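Local coordinates for protein cocosin 1 acidic chain (Cocos nucifera, PDB 5WPW) that stores nutrients in coconut seed as a subunit of a hexameric 11S globulin, at residues Gly182-Thr185 and Glu186-Ala189; Glu334-Gln337 and Gly338-Leu341. The protein carries 2 engineered substitutions. All coordinates share one frame; numbering follows the deposited sequence.

Interaction 1 (Gly182-Thr185 and Glu186-Ala189); sequences GFST and ELLA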
loop_
_atom_site.group_PDB
_atom_site.type_symbol
_atom_site.label_atom_id
_atom_site.label_comp_id
_atom_site.label_asym_id
_atom_site.label_seq_id
_atom_site.Cartn_x
_atom_site.Cartn_y
_atom_site.Cartn_z
ATOM N N GLY A 182 -8.749 31.800 -25.019
ATOM C CA GLY A 182 -8.422 32.648 -23.891
ATOM C C GLY A 182 -7.054 33.288 -23.966
ATOM O O GLY A 182 -6.786 34.237 -23.220
ATOM N N PHE A 183 -6.193 32.796 -24.852
ATOM C CA PHE A 183 -4.846 33.308 -24.999
ATOM C C PHE A 183 -4.809 34.410 -26.047
ATOM O O PHE A 183 -5.606 34.426 -26.988
ATOM C CB PHE A 183 -3.889 32.192 -25.397
ATOM C CG PHE A 183 -3.648 31.203 -24.315
ATOM C CD1 PHE A 183 -3.226 31.619 -23.070
ATOM C CD2 PHE A 183 -3.888 29.857 -24.529
ATOM C CE1 PHE A 183 -3.008 30.696 -22.059
ATOM C CE2 PHE A 183 -3.674 28.940 -23.530
ATOM C CZ PHE A 183 -3.231 29.361 -22.294
ATOM N N SER A 184 -3.877 35.339 -25.871
ATOM C CA SER A 184 -3.673 36.356 -26.892
ATOM C C SER A 184 -3.034 35.730 -28.127
ATOM O O SER A 184 -2.270 34.766 -28.045
ATOM C CB SER A 184 -2.809 37.493 -26.351
ATOM O OG SER A 184 -1.452 37.309 -26.707
ATOM N N THR A 185 -3.371 36.285 -29.294
ATOM C CA THR A 185 -2.886 35.714 -30.547
ATOM C C THR A 185 -1.365 35.728 -30.629
ATOM O O THR A 185 -0.754 34.730 -31.027
ATOM C CB THR A 185 -3.482 36.470 -31.728
ATOM O OG1 THR A 185 -4.912 36.458 -31.622
ATOM C CG2 THR A 185 -3.036 35.819 -33.033
ATOM N N GLU A 186 -0.736 36.846 -30.258
ATOM C CA GLU A 186 0.715 36.955 -30.387
ATOM C C GLU A 186 1.448 35.928 -29.526
ATOM O O GLU A 186 2.431 35.324 -29.969
ATOM C CB GLU A 186 1.161 38.376 -30.044
ATOM C CG GLU A 186 0.624 38.929 -28.733
ATOM C CD GLU A 186 1.286 40.252 -28.345
ATOM O OE1 GLU A 186 0.759 41.325 -28.719
ATOM O OE2 GLU A 186 2.345 40.217 -27.680
ATOM N N LEU A 187 1.003 35.719 -28.287
ATOM C CA LEU A 187 1.722 34.768 -27.443
ATOM C C LEU A 187 1.465 33.335 -27.892
ATOM O O LEU A 187 2.374 32.498 -27.868
ATOM C CB LEU A 187 1.348 34.963 -25.974
ATOM C CG LEU A 187 2.420 35.641 -25.095
ATOM C CD1 LEU A 187 3.700 34.814 -24.965
ATOM C CD2 LEU A 187 2.758 37.040 -25.606
ATOM N N LEU A 188 0.243 33.049 -28.345
ATOM C CA LEU A 188 -0.060 31.733 -28.892
ATOM C C LEU A 188 0.793 31.439 -30.119
ATOM O O LEU A 188 1.331 30.334 -30.265
ATOM C CB LEU A 188 -1.551 31.662 -29.222
ATOM C CG LEU A 188 -2.200 30.293 -29.362
ATOM C CD1 LEU A 188 -2.035 29.516 -28.068
ATOM C CD2 LEU A 188 -3.666 30.461 -29.721
ATOM N N ALA A 189 0.949 32.424 -31.011
ATOM C CA ALA A 189 1.867 32.234 -32.127
ATOM C C ALA A 189 3.262 31.942 -31.611
ATOM O O ALA A 189 3.899 30.967 -32.026
ATOM C CB ALA A 189 1.863 33.460 -33.040
#

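Interaction 2 (Glu334-Gln337 and Gly338-Leu341); sequences ELRQ and GQLL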
loop_
_atom_site.group_PDB
_atom_site.type_symbol
_atom_site.label_atom_id
_atom_site.label_comp_id
_atom_site.label_asym_id
_atom_site.label_seq_id
_atom_site.Cartn_x
_atom_site.Cartn_y
_atom_site.Cartn_z
ATOM N N GLU A 334 -42.320 2.380 -12.886
ATOM C CA GLU A 334 -41.695 1.662 -13.976
ATOM C C GLU A 334 -40.417 2.391 -14.367
ATOM O O GLU A 334 -40.185 3.532 -13.978
ATOM C CB GLU A 334 -42.679 1.552 -15.156
ATOM C CG GLU A 334 -42.215 0.736 -16.378
ATOM C CD GLU A 334 -43.302 0.564 -17.456
ATOM O OE1 GLU A 334 -43.433 1.454 -18.332
ATOM O OE2 GLU A 334 -43.995 -0.478 -17.450
ATOM N N LEU A 335 -39.566 1.716 -15.109
ATOM C CA LEU A 335 -38.472 2.375 -15.796
ATOM C C LEU A 335 -38.489 1.856 -17.221
ATOM O O LEU A 335 -38.720 0.661 -17.439
ATOM C CB LEU A 335 -37.114 2.094 -15.122
ATOM C CG LEU A 335 -36.539 3.049 -14.075
ATOM C CD1 LEU A 335 -35.081 2.710 -13.835
ATOM C CD2 LEU A 335 -36.650 4.499 -14.488
ATOM N N ARG A 336 -38.264 2.744 -18.188
ATOM C CA ARG A 336 -38.173 2.310 -19.572
ATOM C C ARG A 336 -36.904 2.873 -20.191
ATOM O O ARG A 336 -36.176 3.657 -19.572
ATOM C CB ARG A 336 -39.412 2.722 -20.383
ATOM C CG ARG A 336 -39.773 4.184 -20.252
ATOM C CD ARG A 336 -41.194 4.481 -20.757
ATOM N NE ARG A 336 -41.630 5.822 -20.370
ATOM C CZ ARG A 336 -41.168 6.945 -20.914
ATOM N NH1 ARG A 336 -40.252 6.895 -21.878
ATOM N NH2 ARG A 336 -41.621 8.122 -20.492
ATOM N N GLN A 337 -36.644 2.441 -21.425
ATOM C CA GLN A 337 -35.459 2.858 -22.160
ATOM C C GLN A 337 -35.263 4.371 -22.110
ATOM O O GLN A 337 -36.195 5.154 -22.348
ATOM C CB GLN A 337 -35.556 2.388 -23.611
ATOM C CG GLN A 337 -34.463 2.950 -24.510
ATOM C CD GLN A 337 -34.373 2.238 -25.840
ATOM O OE1 GLN A 337 -34.524 1.014 -25.910
ATOM N NE2 GLN A 337 -34.147 2.999 -26.909
ATOM N N GLY A 338 -34.039 4.781 -21.779
ATOM C CA GLY A 338 -33.665 6.181 -21.773
ATOM C C GLY A 338 -33.866 6.900 -20.462
ATOM O O GLY A 338 -33.491 8.075 -20.360
ATOM N N GLN A 339 -34.422 6.240 -19.450
ATOM C CA GLN A 339 -34.655 6.873 -18.163
ATOM C C GLN A 339 -33.579 6.502 -17.151
ATOM O O GLN A 339 -32.991 5.417 -17.194
ATOM C CB GLN A 339 -36.022 6.486 -17.606
ATOM C CG GLN A 339 -37.114 6.629 -18.648
ATOM C CD GLN A 339 -38.485 6.488 -18.064
ATOM O OE1 GLN A 339 -38.744 5.596 -17.271
ATOM N NE2 GLN A 339 -39.384 7.381 -18.456
ATOM N N LEU A 340 -33.410 7.387 -16.194
ATOM C CA LEU A 340 -32.338 7.315 -15.221
ATOM C C LEU A 340 -32.926 7.404 -13.826
ATOM O O LEU A 340 -33.881 8.154 -13.588
ATOM C CB LEU A 340 -31.341 8.435 -15.458
ATOM C CG LEU A 340 -30.140 8.559 -14.534
ATOM C CD1 LEU A 340 -28.951 9.052 -15.334
ATOM C CD2 LEU A 340 -30.475 9.524 -13.424
ATOM N N LEU A 341 -32.340 6.653 -12.900
ATOM C CA LEU A 341 -32.799 6.643 -11.518
ATOM C C LEU A 341 -31.575 6.603 -10.624
ATOM O O LEU A 341 -30.746 5.703 -10.768
ATOM C CB LEU A 341 -33.683 5.425 -11.220
ATOM C CG LEU A 341 -34.264 5.302 -9.814
ATOM C CD1 LEU A 341 -35.237 6.462 -9.560
ATOM C CD2 LEU A 341 -34.953 3.927 -9.573
#

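Interaction 1 (Gly182-Thr185 and Glu186-Ala189)
Leu-188 reaches back over the start of its own helix to Ser-184, Thr-185 and Phe-183. Leu-188 CB lies 3.4 Å from Ser-184 O and 3.6 Å from Thr-185 O. With CG anti to the backbone N (chi1 -160°), the branch heads for the ring, where Leu-188 CD1 meets Phe-183 CD2 at 4.0 Å. This approach is oblique to the ring, and the two side chains cross at about a right angle. Ser-184 is the N-cap: its OG accepts a weak bond from Leu-187 N at 3.3 Å, although the N-H points at it almost straight (168°). The first helical bonds follow, Leu-188 N to Ser-184 O at 3.1 Å and Ala-189 N to Thr-185 O at 2.9 Å. Glu-186 CG also packs 3.3 Å from Ser-184 OG. The cap opens helix 185-192, which packs against helix 196-202: Thr-185 and Glu-186 touch Met-196, Ala-189 touches Ala-199, and Thr-185 OG1 is hydrogen-bonded to Arg-200. Phe-183 and Leu-187 both pack on Leu-350 of a neighbouring subunit, in its strand 348-354, so this helix start belongs to a subunit interface.

Interaction 2 (Glu334-Gln337 and Gly338-Leu341)
Gln-339 NE2 lies over one face of the Arg-336 guanidinium, 3.0 Å above its plane and over its centre; Arg-336 CZ and NH2 are both 3.1 Å from Gln-339 NE2. The guanidinium and carboxamide planes are inclined by 43°, so this is not a parallel stack. Nor is it a hydrogen bond, since NE2 faces NE and NH2 donor to donor; the evidence is for packing over the face. Arg-336 NH2 also has a long, weak ion pair with Glu-12.

The rest of the arginine chain follows the same amide. Arg-336 CG stands between the backbone N and the carbonyl carbon (chi1 51°), which brings it 3.4 Å from Gln-339 CD. The other end of the amide is held by a real bond: Arg-336 N donates to Gln-339 OE1 at 3.0 Å, approaching from above the carbonyl plane, 49° out of it. A second bond, Gln-339 N to Arg-336 O at 3.1 Å, closes the turn, so both the main chain and the side chain of Gln-339 return to Arg-336. Beyond them Leu-335 divides its two methyls: CD2 lies 3.7 Å from Gln-339 OE1, and CD1 touches Leu-341 CB at 4.0 Å, the leucines crossing at about a right angle.

Arg-336 to Gln-339 form a type II beta turn. Gly-338 takes its third position, with a positive phi at which a side chain would run into the preceding carbonyl, Gln-337 O. The turn links strand 329-336, paired with strand 317-323, to strand 340-343, paired with strand 309-314. It therefore carries the chain from one sheet to the other in the second cupin domain, a connection between sheets that belongs to the jelly-roll beta-barrel of the cupin fold.

In the fold
Interactions 1 and 2 lie on opposite sides of the chain's centre, their own centres about 36 Å and 15 Å from it. Those two centres are about 46 Å apart and the nearest atoms about 32 Å, so within one subunit the contacts do not touch. Interaction 1 belongs to the first cupin-type region of the sequence, interaction 2 to the second. In the hexamer residues 182-189 also meet a neighbouring subunit: Gly-182 O is hydrogen-bonded to Thr-329 of that subunit, and Ser-184 N to its Glu-321. Thr-329 begins the strand that runs, in that subunit, into the equivalent of interaction 2, whose own two segments touch no other chain.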